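Local coordinates for leucine-rich repeat protein TpLRR (Treponema pallidum, PDB 6MLX) that is of unknown function but is a secreted, probably periplasmic, protein built from leucine-rich repeats of the BspA type, at residues Lys51-Cys56 with His74-Cys79; Val68-Gln73 with Glu93-Ala98; His97-Cys102 with Gln119-Ser124; Gly143-Cys148 with Gly166-Cys171. All coordinates share one frame; numbering follows the deposited sequence.

Contact 1: Lys51-Cys56 with His74-Cys79; sequences KAFYGC and HAFDGC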
# COMPACT_ATOMS: atom_id res chain seq x y z
N LYS A 51 9.62 -2.86 9.50
CA LYS A 51 9.58 -4.31 9.75
C LYS A 51 8.87 -4.67 11.06
O LYS A 51 9.12 -5.75 11.63
CB LYS A 51 11.00 -4.92 9.76
CG LYS A 51 11.78 -4.78 8.46
CD LYS A 51 13.20 -5.39 8.54
CE LYS A 51 13.37 -6.54 7.54
NZ LYS A 51 14.66 -6.46 6.71
N ALA A 52 7.96 -3.83 11.56
CA ALA A 52 7.38 -4.09 12.87
C ALA A 52 6.51 -5.35 12.88
O ALA A 52 6.44 -6.05 13.90
CB ALA A 52 6.58 -2.87 13.33
N PHE A 53 5.83 -5.65 11.77
CA PHE A 53 5.07 -6.89 11.67
C PHE A 53 5.68 -7.84 10.65
O PHE A 53 4.99 -8.68 10.08
CB PHE A 53 3.60 -6.64 11.31
CG PHE A 53 2.83 -5.88 12.35
CD1 PHE A 53 1.89 -6.52 13.14
CD2 PHE A 53 3.02 -4.52 12.52
CE1 PHE A 53 1.17 -5.82 14.09
CE2 PHE A 53 2.31 -3.82 13.46
CZ PHE A 53 1.38 -4.47 14.25
N TYR A 54 6.98 -7.69 10.40
CA TYR A 54 7.67 -8.49 9.41
C TYR A 54 7.50 -9.98 9.70
O TYR A 54 7.81 -10.45 10.80
CB TYR A 54 9.14 -8.08 9.41
CG TYR A 54 10.01 -8.73 8.39
CD1 TYR A 54 10.22 -8.14 7.15
CD2 TYR A 54 10.64 -9.93 8.66
CE1 TYR A 54 11.03 -8.73 6.20
CE2 TYR A 54 11.46 -10.54 7.71
CZ TYR A 54 11.65 -9.93 6.49
OH TYR A 54 12.46 -10.52 5.55
N GLY A 55 6.99 -10.72 8.71
CA GLY A 55 6.85 -12.16 8.83
C GLY A 55 5.77 -12.65 9.78
O GLY A 55 5.79 -13.83 10.15
N CYS A 56 4.82 -11.81 10.18
CA CYS A 56 3.81 -12.24 11.16
C CYS A 56 2.72 -13.03 10.43
O CYS A 56 1.60 -12.56 10.21
CB CYS A 56 3.23 -11.05 11.91
SG CYS A 56 4.41 -10.26 13.03
N HIS A 74 8.80 -2.22 4.74
CA HIS A 74 8.66 -3.64 5.03
C HIS A 74 7.85 -3.90 6.30
O HIS A 74 8.01 -4.93 6.95
CB HIS A 74 10.03 -4.34 5.15
CG HIS A 74 10.87 -4.29 3.90
ND1 HIS A 74 10.84 -5.28 2.94
CD2 HIS A 74 11.81 -3.40 3.49
CE1 HIS A 74 11.69 -4.99 1.98
NE2 HIS A 74 12.29 -3.85 2.28
N ALA A 75 6.97 -2.95 6.69
CA ALA A 75 6.25 -3.09 7.96
C ALA A 75 5.45 -4.38 8.03
O ALA A 75 5.42 -5.05 9.07
CB ALA A 75 5.34 -1.90 8.20
N PHE A 76 4.76 -4.74 6.95
CA PHE A 76 3.98 -5.98 6.94
C PHE A 76 4.48 -6.95 5.88
O PHE A 76 3.74 -7.82 5.45
CB PHE A 76 2.50 -5.69 6.74
CG PHE A 76 1.91 -4.80 7.80
CD1 PHE A 76 1.38 -5.35 8.96
CD2 PHE A 76 1.90 -3.43 7.65
CE1 PHE A 76 0.83 -4.53 9.94
CE2 PHE A 76 1.36 -2.61 8.62
CZ PHE A 76 0.82 -3.16 9.76
N ASP A 77 5.73 -6.79 5.45
CA ASP A 77 6.37 -7.74 4.54
C ASP A 77 6.24 -9.16 5.09
O ASP A 77 6.64 -9.43 6.23
CB ASP A 77 7.84 -7.34 4.38
CG ASP A 77 8.58 -8.14 3.32
OD1 ASP A 77 8.10 -9.20 2.88
OD2 ASP A 77 9.67 -7.69 2.91
N GLY A 78 5.62 -10.04 4.31
CA GLY A 78 5.51 -11.44 4.69
C GLY A 78 4.32 -11.80 5.56
O GLY A 78 4.26 -12.93 6.05
N CYS A 79 3.37 -10.89 5.76
CA CYS A 79 2.16 -11.24 6.51
C CYS A 79 1.21 -11.98 5.58
O CYS A 79 0.16 -11.48 5.16
CB CYS A 79 1.52 -10.00 7.11
SG CYS A 79 2.51 -9.30 8.44
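Lys51-Cys56 packs against the equivalent turn His74-Cys79, one step along the leucine-rich repeat solenoid. Phe53 carries the apolar half. Its CG stands beside the backbone N (chi1 -65°), so the side chain runs alongside that of Phe76 and points the same way. Phe53 CB lies 3.3 Å from Ala75 O and 3.5 Å from Phe76 CD1. Phe53 CG meets Phe76 CE1 at 3.4 Å. Phe53 CD2 is equally near Phe76 CE1 and also faces Phe76 CZ. Phe53 CD1 and CE2 meet Phe76 CE1 more loosely, CE2 touching Phe76 CZ as well. The two rings form an offset stack, with centroids 4.7 Å apart and planes at 22°. Phe76 CE1 sits over one face of the Phe53 ring, toward its rim. Cys79 SG packs against Cys56 CB beside this stack.

The backbones are tied at two points. Phe53 N donates to Ala75 O at 2.8 Å, in the carbonyl plane. Gly55 N donates to Asp77 O, also at 2.8 Å, in a straighter bond nearly along the C=O axis.

On the polar side, Tyr54 CG is anti to the backbone N, which lays the ring beside Asp77. Tyr54 CD1 rests 3.7 Å from Asp77 CB. His74 ND1 gives its proton to the anti lone pair of Asp77 OD2 at 2.7 Å, with the carboxylate oxygen close to the imidazole plane. This bond, with the stacked ring of His97, holds the rotation of the His74 ring. The carboxylate may favour a protonated imidazole, though the nearby Lys51 ammonium would work against it.

Contact 2: Val68-Gln73 with Glu93-Ala98; sequences VRMIGQ and EIRHHA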
# COMPACT_ATOMS: atom_id res chain seq x y z
N VAL A 68 -2.15 7.02 13.71
CA VAL A 68 -0.99 6.56 12.96
C VAL A 68 -0.85 7.37 11.68
O VAL A 68 -1.76 7.41 10.84
CB VAL A 68 -1.08 5.06 12.65
CG1 VAL A 68 -0.03 4.69 11.62
CG2 VAL A 68 -0.88 4.25 13.92
N ARG A 69 0.30 8.01 11.52
CA ARG A 69 0.60 8.86 10.39
C ARG A 69 1.46 8.17 9.34
O ARG A 69 1.44 8.59 8.17
CB ARG A 69 1.34 10.12 10.87
CG ARG A 69 0.56 10.98 11.84
CD ARG A 69 -0.43 11.87 11.08
NE ARG A 69 -1.20 12.77 11.94
CZ ARG A 69 -2.41 12.49 12.45
NH1 ARG A 69 -2.99 11.32 12.21
NH2 ARG A 69 -3.03 13.38 13.23
N MET A 70 2.18 7.13 9.72
CA MET A 70 3.26 6.59 8.91
C MET A 70 3.35 5.08 9.09
O MET A 70 3.33 4.58 10.22
CB MET A 70 4.59 7.24 9.33
CG MET A 70 5.81 6.39 9.04
SD MET A 70 6.16 6.54 7.30
CE MET A 70 6.70 8.25 7.27
N ILE A 71 3.45 4.35 7.97
CA ILE A 71 3.76 2.93 7.99
C ILE A 71 5.12 2.74 7.32
O ILE A 71 5.28 3.05 6.14
CB ILE A 71 2.67 2.10 7.28
CG1 ILE A 71 1.34 2.25 8.02
CG2 ILE A 71 3.07 0.63 7.18
CD1 ILE A 71 0.18 1.54 7.35
N GLY A 72 6.10 2.25 8.10
CA GLY A 72 7.48 2.20 7.65
C GLY A 72 7.78 1.06 6.69
O GLY A 72 6.94 0.21 6.39
N GLN A 73 9.02 1.04 6.22
CA GLN A 73 9.39 0.10 5.16
C GLN A 73 9.27 -1.35 5.64
O GLN A 73 9.57 -1.67 6.79
CB GLN A 73 10.82 0.38 4.68
CG GLN A 73 11.89 0.08 5.73
CD GLN A 73 13.25 -0.20 5.12
OE1 GLN A 73 13.67 0.48 4.20
NE2 GLN A 73 13.95 -1.22 5.65
N GLU A 93 1.56 8.31 4.86
CA GLU A 93 2.63 7.72 4.06
C GLU A 93 2.75 6.23 4.35
O GLU A 93 2.66 5.80 5.50
CB GLU A 93 3.98 8.40 4.32
CG GLU A 93 5.15 7.82 3.51
CD GLU A 93 6.42 8.66 3.63
OE1 GLU A 93 6.40 9.62 4.41
OE2 GLU A 93 7.43 8.38 2.94
N ILE A 94 2.97 5.46 3.29
CA ILE A 94 3.27 4.04 3.37
C ILE A 94 4.60 3.85 2.67
O ILE A 94 4.71 4.08 1.45
CB ILE A 94 2.17 3.18 2.73
CG1 ILE A 94 0.82 3.44 3.37
CG2 ILE A 94 2.52 1.71 2.83
CD1 ILE A 94 -0.33 2.71 2.72
N ARG A 95 5.62 3.43 3.42
CA ARG A 95 6.98 3.35 2.89
C ARG A 95 7.19 2.04 2.13
O ARG A 95 6.33 1.15 2.09
CB ARG A 95 7.99 3.53 4.02
CG ARG A 95 7.96 4.94 4.57
CD ARG A 95 9.15 5.30 5.42
NE ARG A 95 9.23 6.76 5.50
CZ ARG A 95 9.81 7.43 6.49
NH1 ARG A 95 10.35 6.77 7.51
NH2 ARG A 95 9.82 8.76 6.48
N HIS A 96 8.36 1.92 1.51
CA HIS A 96 8.55 0.92 0.48
C HIS A 96 8.43 -0.50 1.05
O HIS A 96 8.75 -0.78 2.21
CB HIS A 96 9.88 1.14 -0.24
CG HIS A 96 11.09 0.96 0.61
ND1 HIS A 96 11.73 -0.26 0.74
CD2 HIS A 96 11.82 1.85 1.34
CE1 HIS A 96 12.78 -0.12 1.53
NE2 HIS A 96 12.86 1.15 1.91
N HIS A 97 7.88 -1.39 0.22
CA HIS A 97 7.69 -2.81 0.51
C HIS A 97 6.76 -3.07 1.70
O HIS A 97 6.73 -4.19 2.21
CB HIS A 97 9.03 -3.53 0.76
CG HIS A 97 9.93 -3.57 -0.43
ND1 HIS A 97 10.81 -2.55 -0.73
CD2 HIS A 97 10.09 -4.50 -1.41
CE1 HIS A 97 11.46 -2.85 -1.84
NE2 HIS A 97 11.05 -4.03 -2.27
N ALA A 98 6.01 -2.06 2.15
CA ALA A 98 5.29 -2.20 3.41
C ALA A 98 4.35 -3.41 3.42
O ALA A 98 4.15 -4.01 4.48
CB ALA A 98 4.49 -0.94 3.72
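Strands 70-71 and 93-94 pair in parallel, joining consecutive coils of the leucine-rich repeat solenoid. Ile71 N donates to Glu93 O at 3.0 Å, and Ile71 O takes a straight bond from Arg95 N at 2.8 Å. A weak bond runs from Glu93 N to Arg69 O. Met70 and Glu93 share one face of the sheet, Ile71 and Ile94 the other.

Met70 starts with CG anti to the backbone N (chi1 154°). It then bends at chi2 and chi3, which turns its methyl group back to the neighbouring strand. Met70 CE lies over one face of the Arg95 guanidinium, 3.3 Å from NH2, and the two side chains cross at about a right angle. Glu93 is extended and lies alongside Met70, with OE1 3.2 Å from Met70 CE. Its OE2 reaches the edge of the guanidinium in a salt bridge of 3.5 Å to Arg95 NE.

Gln73 and His96 both take the crowded first torsion, with CG between N and the carbonyl carbon (chi1 67° and 65°), and run side by side. Gln73 CB sits over the His96 ring, 3.7 Å from its centroid, as a CH-pi contact. His96 ND1 and His97 ND1 share a hydrogen bond of 2.9 Å.

Ile71 packs further on Leu64 and Ile94 on Val121. In the sheet, strand 43-48 flanks strand 70-71, and strand 116-117 flanks strand 93-94.

Contact 3: His97-Cys102 with Gln119-Ser124; sequences HAFHKC and QDVFSS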
# COMPACT_ATOMS: atom_id res chain seq x y z
N HIS A 97 7.88 -1.39 0.22
CA HIS A 97 7.69 -2.81 0.51
C HIS A 97 6.76 -3.07 1.70
O HIS A 97 6.73 -4.19 2.21
CB HIS A 97 9.03 -3.53 0.76
CG HIS A 97 9.93 -3.57 -0.43
ND1 HIS A 97 10.81 -2.55 -0.73
CD2 HIS A 97 10.09 -4.50 -1.41
CE1 HIS A 97 11.46 -2.85 -1.84
NE2 HIS A 97 11.05 -4.03 -2.27
N ALA A 98 6.01 -2.06 2.15
CA ALA A 98 5.29 -2.20 3.41
C ALA A 98 4.35 -3.41 3.42
O ALA A 98 4.15 -4.01 4.48
CB ALA A 98 4.49 -0.94 3.72
N PHE A 99 3.79 -3.78 2.27
CA PHE A 99 2.90 -4.94 2.18
C PHE A 99 3.42 -5.95 1.18
O PHE A 99 2.64 -6.70 0.57
CB PHE A 99 1.47 -4.51 1.84
CG PHE A 99 0.84 -3.67 2.90
CD1 PHE A 99 0.29 -4.25 4.03
CD2 PHE A 99 0.83 -2.28 2.79
CE1 PHE A 99 -0.29 -3.49 5.02
CE2 PHE A 99 0.24 -1.50 3.78
CZ PHE A 99 -0.31 -2.11 4.90
N HIS A 100 4.73 -5.99 1.00
CA HIS A 100 5.34 -6.96 0.10
C HIS A 100 4.94 -8.37 0.51
O HIS A 100 4.96 -8.73 1.69
CB HIS A 100 6.87 -6.76 0.12
CG HIS A 100 7.64 -7.80 -0.62
ND1 HIS A 100 7.69 -7.86 -2.00
CD2 HIS A 100 8.40 -8.83 -0.18
CE1 HIS A 100 8.43 -8.88 -2.37
NE2 HIS A 100 8.88 -9.48 -1.28
N LYS A 101 4.51 -9.16 -0.49
CA LYS A 101 4.13 -10.57 -0.30
C LYS A 101 2.96 -10.75 0.67
O LYS A 101 2.87 -11.78 1.35
CB LYS A 101 5.31 -11.43 0.17
CG LYS A 101 6.36 -11.71 -0.87
CD LYS A 101 7.49 -12.53 -0.26
CE LYS A 101 7.71 -13.81 -1.04
NZ LYS A 101 8.34 -13.46 -2.35
N CYS A 102 2.06 -9.77 0.78
CA CYS A 102 0.83 -9.96 1.54
C CYS A 102 -0.18 -10.60 0.59
O CYS A 102 -1.08 -9.95 0.04
CB CYS A 102 0.34 -8.66 2.14
SG CYS A 102 1.30 -8.08 3.55
N GLN A 119 8.00 2.79 -3.15
CA GLN A 119 8.27 1.74 -4.14
C GLN A 119 7.81 0.37 -3.63
O GLN A 119 7.94 0.06 -2.44
CB GLN A 119 9.77 1.67 -4.47
CG GLN A 119 10.35 2.93 -5.05
CD GLN A 119 11.82 2.78 -5.45
OE1 GLN A 119 12.29 3.46 -6.37
NE2 GLN A 119 12.55 1.90 -4.75
N ASP A 120 7.29 -0.45 -4.55
CA ASP A 120 7.03 -1.88 -4.31
C ASP A 120 6.14 -2.14 -3.10
O ASP A 120 6.22 -3.20 -2.48
CB ASP A 120 8.35 -2.66 -4.17
CG ASP A 120 9.20 -2.59 -5.44
OD1 ASP A 120 8.91 -3.32 -6.39
OD2 ASP A 120 10.15 -1.78 -5.49
N VAL A 121 5.25 -1.19 -2.77
CA VAL A 121 4.51 -1.31 -1.51
C VAL A 121 3.59 -2.53 -1.54
O VAL A 121 3.48 -3.26 -0.55
CB VAL A 121 3.73 -0.02 -1.21
CG1 VAL A 121 2.60 -0.30 -0.22
CG2 VAL A 121 4.67 1.05 -0.66
N PHE A 122 2.92 -2.76 -2.67
CA PHE A 122 2.04 -3.91 -2.81
C PHE A 122 2.63 -4.95 -3.75
O PHE A 122 1.90 -5.73 -4.37
CB PHE A 122 0.65 -3.47 -3.25
CG PHE A 122 0.00 -2.53 -2.26
CD1 PHE A 122 -0.55 -3.01 -1.08
CD2 PHE A 122 0.01 -1.15 -2.49
CE1 PHE A 122 -1.11 -2.14 -0.15
CE2 PHE A 122 -0.56 -0.29 -1.58
CZ PHE A 122 -1.11 -0.77 -0.40
N SER A 123 3.96 -4.97 -3.86
CA SER A 123 4.66 -5.98 -4.64
C SER A 123 4.24 -7.38 -4.20
O SER A 123 4.22 -7.68 -3.01
CB SER A 123 6.18 -5.80 -4.48
OG SER A 123 6.88 -6.78 -5.24
N SER A 124 3.86 -8.21 -5.17
CA SER A 124 3.45 -9.60 -4.93
C SER A 124 2.23 -9.71 -4.01
O SER A 124 2.06 -10.71 -3.31
CB SER A 124 4.60 -10.44 -4.36
OG SER A 124 5.59 -10.66 -5.35
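Backbone bonds and buried apolar groups hold the tight part of this contact between His97-Cys102 and Gln119-Ser124, where equivalent turns of successive solenoid coils stack. His97 N donates to Gln119 O at 3.0 Å. Phe99 N donates to Val121 O and Lys101 N to Ser123 O, each at 2.9 Å. Phe99 and Phe122 point the same way with planes only 2° apart. Their rings are slid past each other and touch at Phe99 CD2, 3.5 Å from Phe122 CE1. Val121 CG1, anti to the backbone N, closes on the edge of the Phe99 ring at 4.0 Å from CD2.

The next row is polar and partly exposed. Asp120 CB makes a CH-pi contact over one face of the His97 ring, 3.8 Å from its centroid, and the carboxylate is turned only 19° from the ring plane. Asp120 OD1 is held by a salt bridge to Arg146 NE. His100 meets Ser123 OG at its ring edge, 3.5 Å from ND1. The loose, solvent side is Lys101, whose CG passes Ser124 CB at 4.1 Å before the chain bends at chi3 and chi4.

Both turns lie on loops that leave short parallel strands, 93-94 and 116-117. Phe99 and Val121 pack on Ile94 of strand 93-94. The Phe99 ring meets that of Phe76 from the preceding repeat, and Ala144 bonds to Phe122 through the backbone from the following one.

Contact 4: Gly143-Cys148 with Gly166-Cys171; sequences GAFRDC and GLFEGC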
# COMPACT_ATOMS: atom_id res chain seq x y z
N GLY A 143 7.11 0.24 -9.20
CA GLY A 143 6.72 -1.10 -8.82
C GLY A 143 5.67 -1.22 -7.74
O GLY A 143 5.52 -2.29 -7.14
N ALA A 144 4.91 -0.15 -7.48
CA ALA A 144 3.99 -0.14 -6.35
C ALA A 144 2.99 -1.30 -6.41
O ALA A 144 2.60 -1.83 -5.37
CB ALA A 144 3.24 1.19 -6.27
N PHE A 145 2.58 -1.70 -7.61
CA PHE A 145 1.68 -2.83 -7.77
C PHE A 145 2.32 -3.94 -8.60
O PHE A 145 1.63 -4.67 -9.33
CB PHE A 145 0.35 -2.37 -8.36
CG PHE A 145 -0.32 -1.33 -7.53
CD1 PHE A 145 -1.03 -1.69 -6.40
CD2 PHE A 145 -0.18 0.02 -7.84
CE1 PHE A 145 -1.64 -0.73 -5.60
CE2 PHE A 145 -0.78 0.99 -7.05
CZ PHE A 145 -1.51 0.61 -5.93
N ARG A 146 3.64 -4.09 -8.48
CA ARG A 146 4.36 -5.15 -9.19
C ARG A 146 3.82 -6.52 -8.80
O ARG A 146 3.60 -6.80 -7.63
CB ARG A 146 5.86 -5.06 -8.84
CG ARG A 146 6.76 -6.06 -9.58
CD ARG A 146 8.20 -6.02 -9.02
NE ARG A 146 8.71 -4.66 -8.85
CZ ARG A 146 9.09 -3.87 -9.86
NH1 ARG A 146 9.01 -4.31 -11.10
NH2 ARG A 146 9.55 -2.64 -9.63
N ASP A 147 3.55 -7.35 -9.81
CA ASP A 147 3.13 -8.74 -9.60
C ASP A 147 1.85 -8.85 -8.78
O ASP A 147 1.67 -9.83 -8.03
CB ASP A 147 4.23 -9.55 -8.92
CG ASP A 147 5.52 -9.49 -9.66
OD1 ASP A 147 5.48 -9.61 -10.90
OD2 ASP A 147 6.55 -9.28 -9.01
N CYS A 148 0.95 -7.88 -8.90
CA CYS A 148 -0.40 -8.03 -8.36
C CYS A 148 -1.22 -8.76 -9.42
O CYS A 148 -1.93 -8.17 -10.24
CB CYS A 148 -0.98 -6.67 -7.98
SG CYS A 148 -0.16 -5.94 -6.51
N GLY A 166 7.78 0.45 -13.89
CA GLY A 166 7.22 -0.85 -13.56
C GLY A 166 6.02 -0.82 -12.63
O GLY A 166 5.78 -1.79 -11.91
N LEU A 167 5.27 0.29 -12.64
CA LEU A 167 4.18 0.47 -11.68
C LEU A 167 3.22 -0.72 -11.70
O LEU A 167 2.86 -1.25 -10.65
CB LEU A 167 3.44 1.78 -11.95
CG LEU A 167 2.25 2.09 -11.04
CD1 LEU A 167 2.69 2.20 -9.59
CD2 LEU A 167 1.58 3.37 -11.47
N PHE A 168 2.82 -1.17 -12.89
CA PHE A 168 1.89 -2.29 -13.03
C PHE A 168 2.54 -3.51 -13.68
O PHE A 168 1.87 -4.32 -14.33
CB PHE A 168 0.66 -1.86 -13.83
CG PHE A 168 -0.11 -0.73 -13.21
CD1 PHE A 168 -0.78 -0.91 -12.00
CD2 PHE A 168 -0.15 0.52 -13.82
CE1 PHE A 168 -1.49 0.13 -11.42
CE2 PHE A 168 -0.86 1.57 -13.24
CZ PHE A 168 -1.52 1.38 -12.04
N GLU A 169 3.86 -3.66 -13.52
CA GLU A 169 4.56 -4.80 -14.09
C GLU A 169 4.02 -6.11 -13.52
O GLU A 169 3.91 -6.29 -12.30
CB GLU A 169 6.06 -4.67 -13.82
CG GLU A 169 6.88 -5.81 -14.38
CD GLU A 169 8.35 -5.68 -14.03
OE1 GLU A 169 8.95 -4.60 -14.26
OE2 GLU A 169 8.89 -6.64 -13.46
N GLY A 170 3.68 -7.04 -14.41
CA GLY A 170 3.16 -8.32 -13.99
C GLY A 170 1.71 -8.34 -13.58
O GLY A 170 1.27 -9.33 -12.99
N CYS A 171 0.95 -7.27 -13.85
CA CYS A 171 -0.47 -7.22 -13.51
C CYS A 171 -1.24 -7.80 -14.69
O CYS A 171 -1.86 -7.10 -15.49
CB CYS A 171 -0.90 -5.80 -13.18
SG CYS A 171 -0.17 -5.17 -11.64
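Arg146 NH1 reaches Glu169 OE1 at 3.2 Å, a salt bridge between Gly143-Cys148 and Gly166-Cys171. The oxygen approaches the guanidinium at its edge, and the carboxylate plane is turned 72° from it. Both side chains leave with CG anti to the backbone N. Glu169 stays extended, while Arg146 bends at chi3 (-46°) to swing NH1 over. Asp120 holds the guanidinium through NE in a second salt bridge. Arg146 thus links acids from the repeats before and after its own.

In the interior, Leu167 CD1 touches Ala144 CB at 3.5 Å and Phe145 CD2 at 4.0 Å. Phe145 and Phe168 run side by side with rings that barely overlap, and Phe145 CD2 meets Phe168 CE1 at 3.8 Å. Leu167 CG lies over the centre of one face of the Phe168 ring.

The backbone sets this register. Phe145 N donates to Leu167 O at 3.1 Å, and Asp147 N to Glu169 O at 2.7 Å, almost straight. Each segment folds as a type I turn running into a type II turn. Such stacking of equivalent turns, with a ladder of phenylalanines inside, marks the solenoid of this BspA-type leucine-rich repeat protein.

In the fold
All four contacts lie along one solenoid; the segments of contacts 1 and 2 alternate in the chain. Contacts 1, 3 and 4 join equivalent turns of adjacent repeats, whereas contact 2 pairs the short strands that lead into such turns. Contacts 2 and 3 share His97 and Ala98, and their centres lie 11 Å apart. Contact 1 meets both of them where Phe76 N approaches Ala98 O at 2.7 Å, a probable hydrogen bond. Contacts 3 and 4 are joined where Ser124 N approaches Arg146 O at 2.8 Å, also a probable hydrogen bond. The centres of contacts 1 and 4 stand about 20 Å apart, and those two do not touch.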